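1-pyrroline-5-carboxylate dehydrogenase (PDB 1UZB) probably catalyses the NAD(P)+-dependent oxidation of the glutamate semialdehyde formed from 1-pyrroline-5-carboxylate to glutamate, as an aldehyde dehydrogenase-family enzyme of proline breakdown. Local coordinates at residues A294-E299 and A432-V437; P408-I413 and A438-Y443. One frame throughout, in Å; residues are numbered along the deposited sequence.

Interaction 1: A294-E299 and A432-V437; sequences AIIVDE and AEALEV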
# COMPACT_ATOMS: atom_id res chain seq x y z
N ALA A 294 -39.06 -10.07 2.86
CA ALA A 294 -39.95 -9.47 1.88
C ALA A 294 -39.25 -8.89 0.67
O ALA A 294 -38.08 -8.48 0.72
CB ALA A 294 -40.76 -8.36 2.54
N ILE A 295 -39.98 -8.88 -0.44
CA ILE A 295 -39.52 -8.26 -1.67
C ILE A 295 -40.58 -7.19 -1.92
O ILE A 295 -41.79 -7.48 -1.92
CB ILE A 295 -39.51 -9.22 -2.88
CG1 ILE A 295 -38.35 -10.21 -2.74
CG2 ILE A 295 -39.37 -8.40 -4.17
CD1 ILE A 295 -38.30 -11.26 -3.83
N ILE A 296 -40.12 -5.96 -2.10
CA ILE A 296 -40.99 -4.83 -2.40
C ILE A 296 -40.92 -4.57 -3.89
O ILE A 296 -39.83 -4.61 -4.47
CB ILE A 296 -40.50 -3.54 -1.71
CG1 ILE A 296 -40.60 -3.66 -0.19
CG2 ILE A 296 -41.31 -2.34 -2.22
CD1 ILE A 296 -39.95 -2.50 0.56
N VAL A 297 -42.06 -4.31 -4.51
CA VAL A 297 -42.07 -3.97 -5.93
C VAL A 297 -42.91 -2.71 -6.08
O VAL A 297 -44.04 -2.66 -5.59
CB VAL A 297 -42.68 -5.07 -6.81
CG1 VAL A 297 -42.54 -4.68 -8.28
CG2 VAL A 297 -42.00 -6.41 -6.56
N ASP A 298 -42.37 -1.68 -6.72
CA ASP A 298 -43.16 -0.47 -6.94
C ASP A 298 -43.58 -0.36 -8.40
O ASP A 298 -43.22 -1.21 -9.22
CB ASP A 298 -42.44 0.81 -6.45
CG ASP A 298 -41.20 1.16 -7.24
OD1 ASP A 298 -41.16 0.91 -8.46
OD2 ASP A 298 -40.27 1.73 -6.63
N GLU A 299 -44.34 0.67 -8.73
CA GLU A 299 -44.85 0.83 -10.09
C GLU A 299 -43.84 1.11 -11.19
O GLU A 299 -44.19 1.03 -12.37
CB GLU A 299 -45.94 1.91 -10.12
CG GLU A 299 -45.45 3.31 -9.79
CD GLU A 299 -46.56 4.34 -9.83
OE1 GLU A 299 -47.55 4.18 -9.08
OE2 GLU A 299 -46.45 5.30 -10.61
N ALA A 432 -43.09 4.45 0.84
CA ALA A 432 -42.83 4.70 2.26
C ALA A 432 -43.57 3.66 3.09
O ALA A 432 -43.01 3.10 4.04
CB ALA A 432 -43.30 6.10 2.64
N GLU A 433 -44.82 3.40 2.73
CA GLU A 433 -45.61 2.41 3.46
C GLU A 433 -45.00 1.02 3.24
O GLU A 433 -45.01 0.19 4.15
CB GLU A 433 -47.06 2.43 2.97
CG GLU A 433 -47.99 1.54 3.77
CD GLU A 433 -49.44 1.76 3.40
OE1 GLU A 433 -49.95 2.88 3.64
OE2 GLU A 433 -50.08 0.83 2.88
N ALA A 434 -44.46 0.78 2.05
CA ALA A 434 -43.84 -0.51 1.76
C ALA A 434 -42.66 -0.76 2.70
O ALA A 434 -42.52 -1.85 3.24
CB ALA A 434 -43.37 -0.55 0.31
N LEU A 435 -41.83 0.26 2.90
CA LEU A 435 -40.68 0.13 3.79
C LEU A 435 -41.14 -0.08 5.23
O LEU A 435 -40.54 -0.86 5.97
CB LEU A 435 -39.78 1.36 3.70
CG LEU A 435 -38.94 1.48 2.42
CD1 LEU A 435 -38.28 2.85 2.39
CD2 LEU A 435 -37.90 0.37 2.38
N GLU A 436 -42.20 0.62 5.63
CA GLU A 436 -42.72 0.48 6.98
C GLU A 436 -43.16 -0.96 7.23
O GLU A 436 -42.81 -1.56 8.25
CB GLU A 436 -43.90 1.43 7.20
CG GLU A 436 -43.51 2.89 7.32
CD GLU A 436 -44.71 3.82 7.38
OE1 GLU A 436 -44.50 5.03 7.62
OE2 GLU A 436 -45.85 3.34 7.19
N VAL A 437 -43.92 -1.51 6.29
CA VAL A 437 -44.39 -2.89 6.40
C VAL A 437 -43.22 -3.86 6.35
O VAL A 437 -43.17 -4.84 7.09
CB VAL A 437 -45.40 -3.22 5.28
CG1 VAL A 437 -45.72 -4.71 5.26
CG2 VAL A 437 -46.68 -2.42 5.49

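Interaction 2: P408-I413 and A438-Y443; sequences PPKARI and ANDTPY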
# COMPACT_ATOMS: atom_id res chain seq x y z
N PRO A 408 -53.07 -9.00 5.92
CA PRO A 408 -52.79 -7.91 6.85
C PRO A 408 -51.34 -8.00 7.30
O PRO A 408 -50.85 -9.10 7.59
CB PRO A 408 -53.76 -8.17 8.00
CG PRO A 408 -54.91 -8.84 7.31
CD PRO A 408 -54.22 -9.80 6.37
N PRO A 409 -50.63 -6.87 7.37
CA PRO A 409 -49.22 -6.88 7.78
C PRO A 409 -48.93 -7.59 9.10
O PRO A 409 -47.86 -8.18 9.27
CB PRO A 409 -48.87 -5.39 7.84
CG PRO A 409 -49.72 -4.80 6.77
CD PRO A 409 -51.05 -5.50 6.99
N LYS A 410 -49.87 -7.55 10.04
CA LYS A 410 -49.67 -8.18 11.34
C LYS A 410 -50.28 -9.58 11.48
O LYS A 410 -50.30 -10.14 12.58
CB LYS A 410 -50.18 -7.26 12.45
CG LYS A 410 -49.41 -5.95 12.53
CD LYS A 410 -49.87 -5.09 13.69
CE LYS A 410 -49.12 -3.76 13.73
NZ LYS A 410 -47.65 -3.94 13.90
N ALA A 411 -50.76 -10.14 10.38
CA ALA A 411 -51.33 -11.48 10.40
C ALA A 411 -50.22 -12.47 10.73
O ALA A 411 -49.05 -12.21 10.45
CB ALA A 411 -51.94 -11.82 9.06
N ARG A 412 -50.57 -13.60 11.33
CA ARG A 412 -49.55 -14.59 11.67
C ARG A 412 -48.75 -15.03 10.44
O ARG A 412 -47.53 -15.19 10.53
CB ARG A 412 -50.19 -15.80 12.35
CG ARG A 412 -50.85 -15.49 13.68
CD ARG A 412 -51.29 -16.75 14.38
NE ARG A 412 -50.15 -17.62 14.68
CZ ARG A 412 -50.25 -18.88 15.09
NH1 ARG A 412 -49.16 -19.59 15.34
NH2 ARG A 412 -51.45 -19.43 15.25
N ILE A 413 -49.41 -15.22 9.30
CA ILE A 413 -48.68 -15.65 8.11
C ILE A 413 -47.80 -14.54 7.53
O ILE A 413 -47.03 -14.79 6.60
CB ILE A 413 -49.62 -16.19 7.00
CG1 ILE A 413 -50.63 -15.12 6.57
CG2 ILE A 413 -50.31 -17.45 7.48
CD1 ILE A 413 -51.34 -15.46 5.27
N ALA A 438 -42.25 -3.58 5.48
CA ALA A 438 -41.09 -4.45 5.34
C ALA A 438 -40.33 -4.55 6.66
O ALA A 438 -39.93 -5.65 7.07
CB ALA A 438 -40.17 -3.91 4.25
N ASN A 439 -40.15 -3.42 7.34
CA ASN A 439 -39.42 -3.40 8.60
C ASN A 439 -40.20 -3.88 9.81
O ASN A 439 -39.60 -4.27 10.82
CB ASN A 439 -38.91 -1.98 8.90
CG ASN A 439 -37.77 -1.58 8.01
OD1 ASN A 439 -36.87 -2.38 7.73
ND2 ASN A 439 -37.77 -0.33 7.55
N ASP A 440 -41.53 -3.88 9.72
CA ASP A 440 -42.34 -4.28 10.85
C ASP A 440 -42.54 -5.77 11.08
O ASP A 440 -43.64 -6.30 10.92
CB ASP A 440 -43.70 -3.57 10.79
CG ASP A 440 -44.51 -3.75 12.06
OD1 ASP A 440 -43.91 -3.94 13.14
OD2 ASP A 440 -45.76 -3.69 11.99
N THR A 441 -41.45 -6.45 11.42
CA THR A 441 -41.46 -7.87 11.78
C THR A 441 -40.33 -7.98 12.80
O THR A 441 -39.51 -7.07 12.93
CB THR A 441 -41.15 -8.85 10.61
OG1 THR A 441 -39.73 -8.90 10.38
CG2 THR A 441 -41.87 -8.43 9.34
N PRO A 442 -40.27 -9.09 13.54
CA PRO A 442 -39.19 -9.25 14.53
C PRO A 442 -37.85 -9.63 13.90
O PRO A 442 -36.83 -9.66 14.58
CB PRO A 442 -39.71 -10.38 15.42
CG PRO A 442 -41.20 -10.37 15.21
CD PRO A 442 -41.31 -10.11 13.73
N TYR A 443 -37.87 -9.89 12.59
CA TYR A 443 -36.67 -10.32 11.87
C TYR A 443 -35.97 -9.25 11.05
O TYR A 443 -36.42 -8.11 10.99
CB TYR A 443 -37.04 -11.48 10.95
CG TYR A 443 -37.51 -12.73 11.65
CD1 TYR A 443 -38.87 -13.06 11.71
CD2 TYR A 443 -36.59 -13.61 12.22
CE1 TYR A 443 -39.29 -14.25 12.30
CE2 TYR A 443 -37.00 -14.80 12.81
CZ TYR A 443 -38.35 -15.12 12.85
OH TYR A 443 -38.74 -16.31 13.41

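Interaction 1: A294-E299 and A432-V437
Ile296 of strand 293-297 lies against Ala434 and Leu435 on helix 431-439, with the two branches of the isoleucine doing separate work. A chi1 of -66° puts CG1 beside the backbone N and leaves Ile296 CG2 anti to it, where this methyl meets Ala434 CB at 3.7 Å. The other branch runs from the strand toward the helix through CG1, extended at chi2 (171°), and carries Ile296 CD1 over the helix backbone to 3.8 Å from Ala434 O. From there Ile296 CD1 also reaches Leu435 CD2, 4.0 Å away. Ala434 CB therefore sits against both arms of the isoleucine, with Ile296 CD1 at 3.9 Å. The small alanine lets the helix come close to the strand, the CA atoms of Ile296 and Ala434 being 6.6 Å apart. The CB of Leu435 points away from the strand, and the end of its side chain comes back to the isoleucine through CD2. Strand 293-297 is an inner strand of the seven-stranded mixed sheet in this aldehyde dehydrogenase fold, hydrogen-bonded to strands 325-331 and 446-450, and helix 431-439 packs on one face of that sheet. Phe464 touches both Ile296 and Leu435, adding an aromatic side chain to this apolar patch, while Ile295 and Val297 turn to the other face and meet helix 303-315. The tight part is narrow: all three touching residues are buried, yet the two segments together bury only 123 Å². On the outer side of the helix the character changes, with Glu436 exposed and Glu433 partly so, the latter's OE2 accepting a hydrogen bond from the backbone N of Lys429.

Interaction 2: P408-I413 and A438-Y443
A type I beta turn, Pro408 to Ala411, faces the C-terminal end of helix 431-439 at the protein surface, and one salt bridge spans the gap between Lys410 and Asp440. The turn is closed by the backbone bond from Ala411 N to Pro408 O (3.0 Å), with Lys410 as its third residue. The lysine does not head straight for its partner: its chain leaves the turn extended through chi2 and chi3, then bends at chi4 (-61°), bringing NZ round to Asp440. Lys410 NZ donates to Asp440 OD2 at 2.7 Å, on the syn lone pair, the side of the other carboxylate oxygen. Asp440 OD1 stays at 3.8 Å from Lys410 NZ, so the lysine bonds to one carboxylate oxygen and the pairing is not bidentate. The two side chains cross at about a right angle, the ammonium end of one meeting the carboxylate of the other. Asp440 is the first residue after the helix to leave helical backbone angles and the centre of an inverse gamma turn, with Thr441 N bonded to Asn439 O. Its CG lies anti to the backbone N (chi1 -170°), which carries the carboxylate out toward the lysine. Just beyond, Thr441 OG1 accepts from Tyr443 N at 3.1 Å in an ST turn. Gln415 NE2 also bonds to the backbone oxygens of Pro409 and Asp440, a second, uncharged tie between the loop and the helix end. Because Lys410 is exposed and Asp440 partly so, water probably screens the charges, and the pair is likely to contribute less to stability than a buried one, while still favouring this orientation of the flexible lysine chain.

In the fold
The centres of interactions 1 and 2 lie 12 Å apart: the first uses the body of helix 431-439, the second the residue just past its C-terminal end. Along the chain the segments alternate, 294-299, 408-413, 432-437 and 438-443, so the two connections cross. They also touch directly: Ile296 CD1 packs on Ala438 CB at 4.0 Å, and Val437 CG2 on Pro409 CG at 4.1 Å. The helix forms the beta-alpha-beta crossover between parallel strands 422-428 and 446-450, passing strands 325-331 and 293-297; it is thus joined to an inner strand by buried apolar packing and to the loop between strands 402-405 and 422-428 by a surface ion pair.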